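Side-chain contacts in flavoprotein (Thermotoga maritima, PDB 5V8S), which probably works as an electron-transferring oxidoreductase that binds FMN and carries a di-iron centre: residues E26-R31 with S82-P87; N96-D101 with K126-G131; F278-M283 with V299-D304; K293-V298 with L404-L409. The protein carries 1 engineered substitution. All blocks are in the same frame, centred on the assembly; numbering follows the deposited sequence.

Interaction 1: E26-R31 with S82-P87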
loop_
_atom_site.group_PDB
_atom_site.type_symbol
_atom_site.label_atom_id
_atom_site.label_comp_id
_atom_site.label_asym_id
_atom_site.label_seq_id
_atom_site.Cartn_x
_atom_site.Cartn_y
_atom_site.Cartn_z
ATOM N N GLU A 26 -10.684 24.586 38.019
ATOM C CA GLU A 26 -9.981 23.339 38.305
ATOM C C GLU A 26 -10.166 22.394 37.118
ATOM O O GLU A 26 -11.278 21.915 36.875
ATOM C CB GLU A 26 -10.570 22.760 39.590
ATOM C CG GLU A 26 -9.798 21.620 40.212
ATOM C CD GLU A 26 -10.470 21.064 41.470
ATOM O OE1 GLU A 26 -11.282 21.777 42.098
ATOM O OE2 GLU A 26 -10.188 19.899 41.835
ATOM N N ILE A 27 -9.083 22.123 36.374
ATOM C CA ILE A 27 -9.138 21.304 35.163
ATOM C C ILE A 27 -8.091 20.212 35.270
ATOM O O ILE A 27 -6.933 20.491 35.598
ATOM C CB ILE A 27 -8.897 22.137 33.886
ATOM C CG1 ILE A 27 -9.978 23.205 33.724
ATOM C CG2 ILE A 27 -8.847 21.240 32.642
ATOM C CD1 ILE A 27 -9.654 24.223 32.672
ATOM N N TYR A 28 -8.498 18.977 34.973
ATOM C CA TYR A 28 -7.624 17.815 34.907
ATOM C C TYR A 28 -7.562 17.323 33.473
ATOM O O TYR A 28 -8.563 17.363 32.746
ATOM C CB TYR A 28 -8.161 16.665 35.766
ATOM C CG TYR A 28 -8.209 16.995 37.237
ATOM C CD1 TYR A 28 -9.248 17.753 37.757
ATOM C CD2 TYR A 28 -7.222 16.551 38.104
ATOM C CE1 TYR A 28 -9.298 18.069 39.094
ATOM C CE2 TYR A 28 -7.264 16.869 39.451
ATOM C CZ TYR A 28 -8.307 17.623 39.939
ATOM O OH TYR A 28 -8.358 17.951 41.275
ATOM N N VAL A 29 -6.392 16.837 33.078
ATOM C CA VAL A 29 -6.266 16.018 31.873
ATOM C C VAL A 29 -6.204 14.559 32.284
ATOM O O VAL A 29 -5.578 14.202 33.294
ATOM C CB VAL A 29 -5.038 16.401 31.014
ATOM C CG1 VAL A 29 -3.739 16.204 31.804
ATOM C CG2 VAL A 29 -5.027 15.623 29.689
ATOM N N LEU A 30 -6.850 13.717 31.482
ATOM C CA LEU A 30 -6.728 12.263 31.541
ATOM C C LEU A 30 -6.199 11.843 30.178
ATOM O O LEU A 30 -6.930 11.910 29.183
ATOM C CB LEU A 30 -8.086 11.614 31.794
ATOM C CG LEU A 30 -8.717 11.975 33.136
ATOM C CD1 LEU A 30 -10.203 11.860 33.051
ATOM C CD2 LEU A 30 -8.190 11.069 34.222
ATOM N N ARG A 31 -4.936 11.424 30.130
ATOM C CA ARG A 31 -4.256 11.115 28.876
ATOM C C ARG A 31 -3.787 9.668 28.915
ATOM O O ARG A 31 -3.148 9.245 29.886
ATOM C CB ARG A 31 -3.047 12.052 28.661
ATOM C CG ARG A 31 -2.083 11.613 27.557
ATOM C CD ARG A 31 -0.959 12.610 27.292
ATOM N NE ARG A 31 0.229 11.902 26.807
ATOM C CZ ARG A 31 1.421 12.462 26.632
ATOM N NH1 ARG A 31 1.589 13.761 26.850
ATOM N NH2 ARG A 31 2.452 11.721 26.241
ATOM N N SER A 82 -12.196 7.725 37.987
ATOM C CA SER A 82 -12.693 7.552 39.347
ATOM C C SER A 82 -11.683 7.997 40.392
ATOM O O SER A 82 -12.052 8.161 41.561
ATOM C CB SER A 82 -13.043 6.085 39.594
ATOM O OG SER A 82 -14.070 5.643 38.718
ATOM N N LYS A 83 -10.421 8.171 40.015
ATOM C CA LYS A 83 -9.427 8.632 40.973
ATOM C C LYS A 83 -9.526 10.128 41.228
ATOM O O LYS A 83 -9.041 10.601 42.264
ATOM C CB LYS A 83 -8.018 8.260 40.500
ATOM C CG LYS A 83 -7.768 6.754 40.391
ATOM C CD LYS A 83 -6.332 6.467 39.973
ATOM C CE LYS A 83 -6.096 4.993 39.666
ATOM N NZ LYS A 83 -4.688 4.726 39.226
ATOM N N ILE A 84 -10.166 10.878 40.331
ATOM C CA ILE A 84 -10.284 12.326 40.478
ATOM C C ILE A 84 -11.715 12.801 40.699
ATOM O O ILE A 84 -11.910 13.979 41.040
ATOM C CB ILE A 84 -9.636 13.076 39.299
ATOM C CG1 ILE A 84 -10.322 12.699 37.989
ATOM C CG2 ILE A 84 -8.157 12.758 39.236
ATOM C CD1 ILE A 84 -9.872 13.517 36.816
ATOM N N VAL A 85 -12.717 11.941 40.522
ATOM C CA VAL A 85 -14.098 12.313 40.794
ATOM C C VAL A 85 -14.913 11.041 40.936
ATOM O O VAL A 85 -14.648 10.038 40.264
ATOM C CB VAL A 85 -14.659 13.240 39.683
ATOM C CG1 VAL A 85 -14.775 12.493 38.353
ATOM C CG2 VAL A 85 -16.000 13.810 40.084
ATOM N N ASP A 86 -15.899 11.075 41.823
ATOM C CA ASP A 86 -16.921 10.042 41.811
ATOM C C ASP A 86 -17.714 10.219 40.524
ATOM O O ASP A 86 -18.356 11.264 40.350
ATOM C CB ASP A 86 -17.835 10.210 43.025
ATOM C CG ASP A 86 -18.810 9.050 43.201
ATOM O OD1 ASP A 86 -19.239 8.447 42.193
ATOM O OD2 ASP A 86 -19.161 8.750 44.362
ATOM N N PRO A 87 -17.676 9.272 39.587
ATOM C CA PRO A 87 -18.411 9.470 38.323
ATOM C C PRO A 87 -19.869 9.832 38.526
ATOM O O PRO A 87 -20.462 10.530 37.693
ATOM C CB PRO A 87 -18.243 8.121 37.610
ATOM C CG PRO A 87 -16.973 7.557 38.182
ATOM C CD PRO A 87 -16.958 7.989 39.619
#
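Ile84 meets Tyr28 and Leu30 mainly through its CD1 methyl. On one flank this methyl lies 3.7 Å from Tyr28 CB; on another it comes within 3.9 Å of Leu30 CD2, the two aliphatic chains meeting tip to tip. Against Tyr28 the fit is different: the two side chains slide past one another in opposite directions, which sets Ile84 CB over one face of the phenol ring and Ile84 CG2 4.1 Å from Tyr28 CD2. The torsion of Ile84 makes this possible, because CG1 sits between its own backbone N and carbonyl carbon (chi1 61°) and carries CD1 forward to the strand. Tyr28 and Leu30, two residues apart on strand 26-34, necessarily face the same way and offer a joint apolar surface. The phenol ring is held at its far end by Glu26, whose OE2 accepts a bond of 2.7 Å from Tyr28 OH through its anti lone pair and lies in the ring plane. Farther out, Leu30 also packs on Phe77, Ala80 and Leu81 of helix 74-82, and the carbonyl O of Ile84 receives Lys58 NZ from the adjoining strand 50-59. Between the loop and strand 26-34 the contact is thus purely apolar, while Lys58 ties the loop carbonyl to the sheet and the polar rim of the tyrosine is satisfied within its own strand, a partition that suits a branched aliphatic beside an amphipathic aromatic.

Interaction 2: N96-D101 with K126-G131. With FEO (mu-oxo-diiron), chain C.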
loop_
_atom_site.group_PDB
_atom_site.type_symbol
_atom_site.label_atom_id
_atom_site.label_comp_id
_atom_site.label_asym_id
_atom_site.label_seq_id
_atom_site.Cartn_x
_atom_site.Cartn_y
_atom_site.Cartn_z
ATOM N N ASN A 96 -16.961 17.118 21.514
ATOM C CA ASN A 96 -16.573 18.013 20.438
ATOM C C ASN A 96 -16.577 17.307 19.078
ATOM O O ASN A 96 -16.696 17.976 18.049
ATOM C CB ASN A 96 -15.162 18.541 20.708
ATOM C CG ASN A 96 -15.117 19.564 21.832
ATOM O OD1 ASN A 96 -15.849 20.558 21.810
ATOM N ND2 ASN A 96 -14.244 19.333 22.829
ATOM N N HIS A 97 -16.464 15.977 19.061
ATOM C CA HIS A 97 -16.275 15.173 17.860
ATOM C C HIS A 97 -16.534 13.743 18.284
ATOM O O HIS A 97 -16.107 13.327 19.366
ATOM C CB HIS A 97 -14.821 15.384 17.389
ATOM C CG HIS A 97 -14.343 14.545 16.232
ATOM N ND1 HIS A 97 -15.004 14.400 15.025
ATOM C CD2 HIS A 97 -13.167 13.894 16.083
ATOM C CE1 HIS A 97 -14.275 13.661 14.206
ATOM N NE2 HIS A 97 -13.149 13.348 14.823
ATOM N N THR A 98 -17.275 13.009 17.461
ATOM C CA THR A 98 -17.823 11.724 17.867
ATOM C C THR A 98 -17.009 10.526 17.394
ATOM O O THR A 98 -17.419 9.390 17.646
ATOM C CB THR A 98 -19.249 11.566 17.339
ATOM O OG1 THR A 98 -19.226 11.529 15.905
ATOM C CG2 THR A 98 -20.134 12.712 17.826
ATOM N N GLU A 99 -15.895 10.733 16.701
ATOM C CA GLU A 99 -15.167 9.589 16.168
ATOM C C GLU A 99 -14.740 8.685 17.329
ATOM O O GLU A 99 -14.378 9.181 18.400
ATOM C CB GLU A 99 -13.936 10.057 15.389
ATOM C CG GLU A 99 -13.198 8.956 14.666
ATOM C CD GLU A 99 -12.102 9.462 13.773
ATOM O OE1 GLU A 99 -12.023 10.667 13.514
ATOM O OE2 GLU A 99 -11.305 8.619 13.294
ATOM N N PRO A 100 -14.762 7.357 17.163
ATOM C CA PRO A 100 -14.555 6.487 18.332
ATOM C C PRO A 100 -13.185 6.522 18.975
ATOM O O PRO A 100 -13.051 5.953 20.063
ATOM C CB PRO A 100 -14.905 5.097 17.808
ATOM C CG PRO A 100 -15.917 5.368 16.760
ATOM C CD PRO A 100 -15.473 6.632 16.089
ATOM N N ASP A 101 -12.153 7.122 18.368
ATOM C CA ASP A 101 -10.909 7.282 19.115
ATOM C C ASP A 101 -11.062 8.253 20.276
ATOM O O ASP A 101 -10.327 8.155 21.262
ATOM C CB ASP A 101 -9.760 7.745 18.221
ATOM C CG ASP A 101 -10.030 9.063 17.518
ATOM O OD1 ASP A 101 -11.109 9.239 16.931
ATOM O OD2 ASP A 101 -9.145 9.948 17.540
ATOM N N LYS A 126 -24.926 14.948 17.379
ATOM C CA LYS A 126 -26.071 14.224 17.919
ATOM C C LYS A 126 -26.469 13.065 17.007
ATOM O O LYS A 126 -26.717 11.949 17.474
ATOM C CB LYS A 126 -27.233 15.197 18.131
ATOM C CG LYS A 126 -28.522 14.517 18.518
ATOM C CD LYS A 126 -29.560 15.548 18.945
ATOM C CE LYS A 126 -30.797 14.861 19.462
ATOM N NZ LYS A 126 -31.352 13.977 18.425
ATOM N N ARG A 127 -26.521 13.311 15.700
ATOM C CA ARG A 127 -26.890 12.251 14.766
ATOM C C ARG A 127 -25.918 11.083 14.853
ATOM O O ARG A 127 -26.333 9.916 14.820
ATOM C CB ARG A 127 -26.936 12.820 13.349
ATOM C CG ARG A 127 -28.081 13.800 13.160
ATOM C CD ARG A 127 -27.830 14.786 12.029
ATOM N NE ARG A 127 -27.595 14.131 10.748
ATOM C CZ ARG A 127 -27.421 14.784 9.601
ATOM N NH1 ARG A 127 -27.467 16.112 9.577
ATOM N NH2 ARG A 127 -27.205 14.110 8.475
ATOM N N LEU A 128 -24.616 11.372 14.966
ATOM C CA LEU A 128 -23.626 10.303 14.981
ATOM C C LEU A 128 -23.612 9.557 16.309
ATOM O O LEU A 128 -23.377 8.344 16.329
ATOM C CB LEU A 128 -22.233 10.855 14.642
ATOM C CG LEU A 128 -22.101 11.362 13.195
ATOM C CD1 LEU A 128 -20.856 12.198 12.996
ATOM C CD2 LEU A 128 -22.120 10.183 12.213
ATOM N N LEU A 129 -23.889 10.236 17.425
ATOM C CA LEU A 129 -23.942 9.504 18.687
ATOM C C LEU A 129 -25.085 8.505 18.694
ATOM O O LEU A 129 -24.975 7.432 19.294
ATOM C CB LEU A 129 -24.088 10.463 19.868
ATOM C CG LEU A 129 -22.850 11.284 20.211
ATOM C CD1 LEU A 129 -23.181 12.344 21.258
ATOM C CD2 LEU A 129 -21.725 10.375 20.698
ATOM N N GLU A 130 -26.183 8.837 18.035
ATOM C CA GLU A 130 -27.280 7.884 17.932
ATOM C C GLU A 130 -26.899 6.722 17.022
ATOM O O GLU A 130 -27.126 5.557 17.356
ATOM C CB GLU A 130 -28.519 8.588 17.402
ATOM C CG GLU A 130 -29.698 7.647 17.318
ATOM C CD GLU A 130 -30.903 8.284 16.665
ATOM O OE1 GLU A 130 -31.259 7.874 15.529
ATOM O OE2 GLU A 130 -31.485 9.194 17.283
ATOM N N GLY A 131 -26.299 7.019 15.874
ATOM C CA GLY A 131 -25.947 5.951 14.948
ATOM C C GLY A 131 -24.873 5.016 15.485
ATOM O O GLY A 131 -24.917 3.803 15.253
HETATM FE FE1 FEO C . -11.181 12.435 14.302
HETATM FE FE2 FEO C . -9.243 12.080 17.084
HETATM O O FEO C . -10.712 11.709 15.971
HETATM O O HOH W 1 -9.212 11.582 13.785
HETATM O O HOH W 2 -7.929 11.908 15.236
#
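Thr98 and the leucine pair Leu128 and Leu129 make the van der Waals part of this contact. The methyl CG2 of Thr98 rests 3.9 Å from Leu129 CG, while its hydroxyl OG1 lies 3.3 Å from Leu128 CB, the two side chains crossing at about a right angle. Threonine suits the place because its branches divide the work: the methyl joins the apolar helix face, and the buried OG1 is hydrogen-bonded to Asp166.

Metal coordination occupies the other side of the 96-101 segment. His97 and Glu99 turn away from helix 123-133, and both bind the first iron, His97 NE2 to FE1 at 2.2 Å and Glu99 OE1 to FE1 at 2.1 Å; His163 and Asp180 add further ligands. Asp101 OD2 reaches FE2 at 2.2 Å, with Asp180, His240 and the engineered Asp102 as its companions. Each iron also holds a water, and both waters donate to the bridging oxygen, at 2.7 Å from water 1 to FEO O. The backbone N of Glu99 stands 4.0 Å above the His97 ring, over its centre.

Spaced His-x-Glu-x-Asp, these ligands form the signature of the metallo-beta-lactamase fold in flavodiiron proteins. The loop bearing them follows strand 92-94, Glu99 is the N-cap of helix 100-103, and helix 123-133 backs it, Leu129 also resting on Val138 of strand 138-140 and Leu128 on Trp363 of the second subunit.

Interaction 3: F278-M283 with V299-D304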
loop_
_atom_site.group_PDB
_atom_site.type_symbol
_atom_site.label_atom_id
_atom_site.label_comp_id
_atom_site.label_asym_id
_atom_site.label_seq_id
_atom_site.Cartn_x
_atom_site.Cartn_y
_atom_site.Cartn_z
ATOM N N PHE A 278 16.773 0.948 -13.305
ATOM C CA PHE A 278 16.932 2.007 -14.297
ATOM C C PHE A 278 16.405 3.349 -13.794
ATOM O O PHE A 278 17.029 4.393 -14.029
ATOM C CB PHE A 278 16.255 1.600 -15.591
ATOM C CG PHE A 278 16.917 0.434 -16.248
ATOM C CD1 PHE A 278 18.075 0.605 -16.966
ATOM C CD2 PHE A 278 16.409 -0.834 -16.112
ATOM C CE1 PHE A 278 18.706 -0.456 -17.553
ATOM C CE2 PHE A 278 17.044 -1.917 -16.717
ATOM C CZ PHE A 278 18.189 -1.716 -17.429
ATOM N N VAL A 279 15.260 3.357 -13.108
ATOM C CA VAL A 279 14.781 4.602 -12.513
ATOM C C VAL A 279 15.756 5.089 -11.449
ATOM O O VAL A 279 16.084 6.280 -11.380
ATOM C CB VAL A 279 13.361 4.418 -11.959
ATOM C CG1 VAL A 279 12.920 5.672 -11.250
ATOM C CG2 VAL A 279 12.379 4.079 -13.080
ATOM N N GLU A 280 16.238 4.177 -10.602
ATOM C CA GLU A 280 17.188 4.567 -9.565
ATOM C C GLU A 280 18.426 5.240 -10.158
ATOM O O GLU A 280 18.939 6.214 -9.595
ATOM C CB GLU A 280 17.578 3.329 -8.755
ATOM C CG GLU A 280 18.889 3.436 -7.973
ATOM C CD GLU A 280 18.723 4.236 -6.728
ATOM O OE1 GLU A 280 17.570 4.346 -6.285
ATOM O OE2 GLU A 280 19.735 4.771 -6.205
ATOM N N ASN A 281 18.936 4.733 -11.285
ATOM C CA ASN A 281 20.127 5.337 -11.862
ATOM C C ASN A 281 19.881 6.779 -12.266
ATOM O O ASN A 281 20.733 7.649 -12.034
ATOM C CB ASN A 281 20.552 4.528 -13.071
ATOM C CG ASN A 281 21.214 3.233 -12.680
ATOM O OD1 ASN A 281 21.395 2.955 -11.490
ATOM N ND2 ASN A 281 21.571 2.423 -13.671
ATOM N N VAL A 282 18.739 7.053 -12.895
ATOM C CA VAL A 282 18.418 8.423 -13.273
ATOM C C VAL A 282 18.174 9.275 -12.036
ATOM O O VAL A 282 18.622 10.429 -11.962
ATOM C CB VAL A 282 17.228 8.471 -14.246
ATOM C CG1 VAL A 282 16.722 9.919 -14.393
ATOM C CG2 VAL A 282 17.637 7.903 -15.609
ATOM N N MET A 283 17.455 8.737 -11.047
ATOM C CA MET A 283 17.104 9.571 -9.905
ATOM C C MET A 283 18.317 9.891 -9.037
ATOM O O MET A 283 18.403 10.988 -8.481
ATOM C CB MET A 283 15.958 8.929 -9.119
ATOM C CG MET A 283 14.698 8.661 -9.978
ATOM S SD MET A 283 14.126 10.075 -10.991
ATOM C CE MET A 283 13.579 11.015 -9.650
ATOM N N VAL A 299 14.272 11.937 0.232
ATOM C CA VAL A 299 14.132 10.913 -0.806
ATOM C C VAL A 299 13.324 9.733 -0.295
ATOM O O VAL A 299 13.623 9.170 0.768
ATOM C CB VAL A 299 15.510 10.449 -1.322
ATOM C CG1 VAL A 299 15.357 9.436 -2.450
ATOM C CG2 VAL A 299 16.347 11.656 -1.788
ATOM N N TYR A 300 12.325 9.337 -1.080
ATOM C CA TYR A 300 11.501 8.170 -0.792
ATOM C C TYR A 300 11.538 7.238 -1.993
ATOM O O TYR A 300 11.078 7.609 -3.076
ATOM C CB TYR A 300 10.065 8.586 -0.487
ATOM C CG TYR A 300 9.971 9.314 0.822
ATOM C CD1 TYR A 300 10.068 8.619 2.015
ATOM C CD2 TYR A 300 9.802 10.695 0.871
ATOM C CE1 TYR A 300 9.977 9.270 3.231
ATOM C CE2 TYR A 300 9.735 11.361 2.093
ATOM C CZ TYR A 300 9.833 10.647 3.266
ATOM O OH TYR A 300 9.751 11.299 4.490
ATOM N N LYS A 301 12.049 6.030 -1.792
ATOM C CA LYS A 301 12.251 5.070 -2.868
ATOM C C LYS A 301 11.473 3.787 -2.599
ATOM O O LYS A 301 11.648 3.163 -1.552
ATOM C CB LYS A 301 13.746 4.711 -2.990
ATOM C CG LYS A 301 14.053 3.630 -4.034
ATOM C CD LYS A 301 15.357 2.830 -3.779
ATOM C CE LYS A 301 16.460 3.600 -3.138
ATOM N NZ LYS A 301 17.681 2.723 -2.999
ATOM N N PHE A 302 10.655 3.372 -3.568
ATOM C CA PHE A 302 10.043 2.039 -3.577
ATOM C C PHE A 302 10.925 1.133 -4.432
ATOM O O PHE A 302 11.028 1.335 -5.637
ATOM C CB PHE A 302 8.660 2.086 -4.212
ATOM C CG PHE A 302 7.645 2.893 -3.435
ATOM C CD1 PHE A 302 6.965 2.334 -2.381
ATOM C CD2 PHE A 302 7.375 4.194 -3.779
ATOM C CE1 PHE A 302 6.027 3.069 -1.668
ATOM C CE2 PHE A 302 6.431 4.954 -3.059
ATOM C CZ PHE A 302 5.761 4.378 -2.026
ATOM N N SER A 303 11.544 0.140 -3.822
ATOM C CA SER A 303 12.408 -0.773 -4.559
ATOM C C SER A 303 12.042 -2.203 -4.200
ATOM O O SER A 303 11.098 -2.462 -3.440
ATOM C CB SER A 303 13.878 -0.537 -4.229
ATOM O OG SER A 303 14.158 -0.982 -2.910
ATOM N N ASP A 304 12.819 -3.140 -4.736
ATOM C CA ASP A 304 12.568 -4.534 -4.416
ATOM C C ASP A 304 13.029 -4.905 -3.007
ATOM O O ASP A 304 12.773 -6.022 -2.564
ATOM C CB ASP A 304 13.129 -5.453 -5.519
ATOM C CG ASP A 304 14.636 -5.440 -5.627
ATOM O OD1 ASP A 304 15.326 -5.032 -4.684
ATOM O OD2 ASP A 304 15.150 -5.853 -6.686
HETATM O O HOH W 3 19.461 4.739 -3.334
#
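Helix 278-292 approaches strand 296-302 most closely, within these two segments, at Glu280 and Lys301, whose CA atoms are 8.3 Å apart, a gap well matched to two long side chains, and charged ends suit a site that is partly exposed. Glu280 bends at chi2 (78°) and brings OE1 up beside the aliphatic end of Lys301, 3.4 Å from Lys301 CE. The ammonium group lies a little farther off: Glu280 OE1 to Lys301 NZ is 3.7 Å, a long salt bridge. A water completes the link, donating to Glu280 OE2 at 2.9 Å and accepting from Lys301 NZ at 2.7 Å, so that each carboxylate oxygen reaches the lysine by its own route. The two elements belong to the beta-alpha-beta crossover that runs from strand 267-273 through the helix to edge strand 296-302 of the flavodoxin-like domain, and the pair spans its surface. Lys301 is extended to CD and then bends at chi3 (-33°, away from a staggered value), which turns CE and NZ alongside the carboxylate. Both charged groups have stronger partners nearby, Glu280 OE1 a hydrogen bond with Tyr272 OH and Lys301 NZ a salt bridge with Glu306.

Interaction 4: K293-V298 with L404-L409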
loop_
_atom_site.group_PDB
_atom_site.type_symbol
_atom_site.label_atom_id
_atom_site.label_comp_id
_atom_site.label_asym_id
_atom_site.label_seq_id
_atom_site.Cartn_x
_atom_site.Cartn_y
_atom_site.Cartn_z
ATOM N N LYS A 293 23.033 22.203 -6.990
ATOM C CA LYS A 293 22.365 23.486 -7.135
ATOM C C LYS A 293 21.832 24.056 -5.820
ATOM O O LYS A 293 21.113 25.060 -5.851
ATOM C CB LYS A 293 21.260 23.388 -8.188
ATOM C CG LYS A 293 21.818 23.238 -9.600
ATOM C CD LYS A 293 20.746 22.897 -10.601
ATOM C CE LYS A 293 21.337 22.474 -11.942
ATOM N NZ LYS A 293 22.059 23.574 -12.620
ATOM N N GLY A 294 22.198 23.478 -4.674
ATOM C CA GLY A 294 21.901 24.066 -3.379
ATOM C C GLY A 294 20.671 23.525 -2.674
ATOM O O GLY A 294 20.356 23.988 -1.570
ATOM N N PHE A 295 19.969 22.565 -3.263
ATOM C CA PHE A 295 18.786 22.002 -2.630
ATOM C C PHE A 295 19.179 20.908 -1.640
ATOM O O PHE A 295 20.264 20.329 -1.713
ATOM C CB PHE A 295 17.851 21.402 -3.682
ATOM C CG PHE A 295 17.271 22.406 -4.625
ATOM C CD1 PHE A 295 16.191 23.182 -4.250
ATOM C CD2 PHE A 295 17.812 22.582 -5.890
ATOM C CE1 PHE A 295 15.666 24.137 -5.117
ATOM C CE2 PHE A 295 17.278 23.519 -6.769
ATOM C CZ PHE A 295 16.200 24.293 -6.379
ATOM N N THR A 296 18.256 20.607 -0.722
ATOM C CA THR A 296 18.425 19.528 0.254
ATOM C C THR A 296 17.294 18.527 0.048
ATOM O O THR A 296 16.178 18.719 0.571
ATOM C CB THR A 296 18.424 20.062 1.687
ATOM O OG1 THR A 296 19.462 21.029 1.834
ATOM C CG2 THR A 296 18.691 18.933 2.676
ATOM N N PRO A 297 17.522 17.472 -0.725
ATOM C CA PRO A 297 16.441 16.539 -1.031
ATOM C C PRO A 297 16.097 15.648 0.142
ATOM O O PRO A 297 16.961 15.238 0.917
ATOM C CB PRO A 297 17.021 15.689 -2.174
ATOM C CG PRO A 297 18.145 16.438 -2.697
ATOM C CD PRO A 297 18.710 17.194 -1.549
ATOM N N VAL A 298 14.807 15.321 0.230
ATOM C CA VAL A 298 14.299 14.228 1.052
ATOM C C VAL A 298 13.803 13.172 0.079
ATOM O O VAL A 298 13.041 13.493 -0.831
ATOM C CB VAL A 298 13.157 14.711 1.962
ATOM C CG1 VAL A 298 12.626 13.571 2.786
ATOM C CG2 VAL A 298 13.646 15.861 2.856
ATOM N N LEU A 404 15.615 23.904 -14.872
ATOM C CA LEU A 404 14.286 24.481 -15.053
ATOM C C LEU A 404 13.600 24.684 -13.710
ATOM O O LEU A 404 12.990 25.735 -13.461
ATOM C CB LEU A 404 13.459 23.558 -15.946
ATOM C CG LEU A 404 12.089 24.044 -16.407
ATOM C CD1 LEU A 404 12.247 25.247 -17.313
ATOM C CD2 LEU A 404 11.345 22.914 -17.113
ATOM N N LEU A 405 13.716 23.693 -12.822
ATOM C CA LEU A 405 13.142 23.806 -11.485
ATOM C C LEU A 405 13.786 24.946 -10.699
ATOM O O LEU A 405 13.094 25.719 -10.027
ATOM C CB LEU A 405 13.326 22.476 -10.753
ATOM C CG LEU A 405 12.744 22.457 -9.346
ATOM C CD1 LEU A 405 11.242 22.711 -9.393
ATOM C CD2 LEU A 405 13.037 21.147 -8.659
ATOM N N LYS A 406 15.114 25.067 -10.771
ATOM C CA LYS A 406 15.809 26.147 -10.071
ATOM C C LYS A 406 15.348 27.515 -10.569
ATOM O O LYS A 406 15.161 28.446 -9.778
ATOM C CB LYS A 406 17.317 25.972 -10.262
ATOM C CG LYS A 406 18.198 27.074 -9.663
ATOM C CD LYS A 406 18.182 26.986 -8.164
ATOM C CE LYS A 406 19.157 27.969 -7.525
ATOM N NZ LYS A 406 18.997 27.893 -6.058
ATOM N N LYS A 407 15.161 27.652 -11.881
ATOM C CA LYS A 407 14.643 28.889 -12.449
ATOM C C LYS A 407 13.266 29.223 -11.884
ATOM O O LYS A 407 12.975 30.386 -11.557
ATOM C CB LYS A 407 14.596 28.730 -13.969
ATOM C CG LYS A 407 14.067 29.909 -14.725
ATOM C CD LYS A 407 14.095 29.634 -16.215
ATOM C CE LYS A 407 13.824 30.878 -17.028
ATOM N NZ LYS A 407 14.929 31.907 -16.911
ATOM N N GLU A 408 12.408 28.209 -11.746
ATOM C CA GLU A 408 11.062 28.439 -11.236
ATOM C C GLU A 408 11.086 28.827 -9.761
ATOM O O GLU A 408 10.315 29.684 -9.334
ATOM C CB GLU A 408 10.224 27.176 -11.428
ATOM C CG GLU A 408 8.797 27.263 -10.901
ATOM C CD GLU A 408 7.874 28.026 -11.833
ATOM O OE1 GLU A 408 8.320 28.419 -12.934
ATOM O OE2 GLU A 408 6.696 28.217 -11.464
ATOM N N LEU A 409 11.954 28.199 -8.967
ATOM C CA LEU A 409 11.963 28.408 -7.527
ATOM C C LEU A 409 12.810 29.596 -7.092
ATOM O O LEU A 409 12.590 30.118 -5.987
ATOM C CB LEU A 409 12.501 27.151 -6.834
ATOM C CG LEU A 409 11.613 25.906 -6.903
ATOM C CD1 LEU A 409 12.306 24.720 -6.248
ATOM C CD2 LEU A 409 10.276 26.182 -6.254
HETATM O O HOH W 4 18.504 26.102 -3.979
#
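A Schellman motif ends helix 278-292, and from its turn Lys293 and Phe295 meet Lys406 and Leu409 of the C-terminal helix 395-409. Gly294, at a phi of 97°, is the C-prime residue: there a beta carbon would jam against the preceding carbonyl O. The motif is closed by Phe295 N bonding to Leu290 O and Gly294 N to Lys291 O. Phe295, whose N closes the motif, sends its ring to the neighbouring helix, where CE1 lies 3.6 Å from Leu409 CD1 and CZ 3.8 Å from Lys406 CD; both partners approach obliquely. Lys406, bent at chi2 (71°), thus spends its methylenes on the aromatic ring and carries its ammonium group onward to the turn. Its NZ comes within 3.5 Å of Lys293 O without a direct hydrogen bond; water 4 links the two, accepting from Lys406 NZ at 2.8 Å and donating only weakly to Lys293 O. That water stands 3.6 Å above the plane of the Phe295 ring, over its centre. Lys293 turns its own NZ to Ser403 OG of the same helix. Joining the first and last helices of the flavodoxin-like domain beside a parallel sheet of strand order 2-1-3-4-5 is typical of that fold.

From the N terminus, interaction 1 closes first, bringing the loop after helix 74-82 back to strand 26-34 across 50 intervening residues. Interaction 2 follows in series, with a shorter loop of 24 residues that sets helix 123-133 behind the iron-binding segment; its centre is 22 Å from that of interaction 1, in the same metallo-beta-lactamase-like part. The other two lie in the flavodoxin-like part, on the opposite side of the chain's centre. Interaction 3 spans a single beta-alpha-beta unit, whereas interaction 4 runs from 293-298 to the C-terminal helix, over 105 residues. These two cross, both using strand 296-302. Interactions 2 and 3 both touch the second subunit.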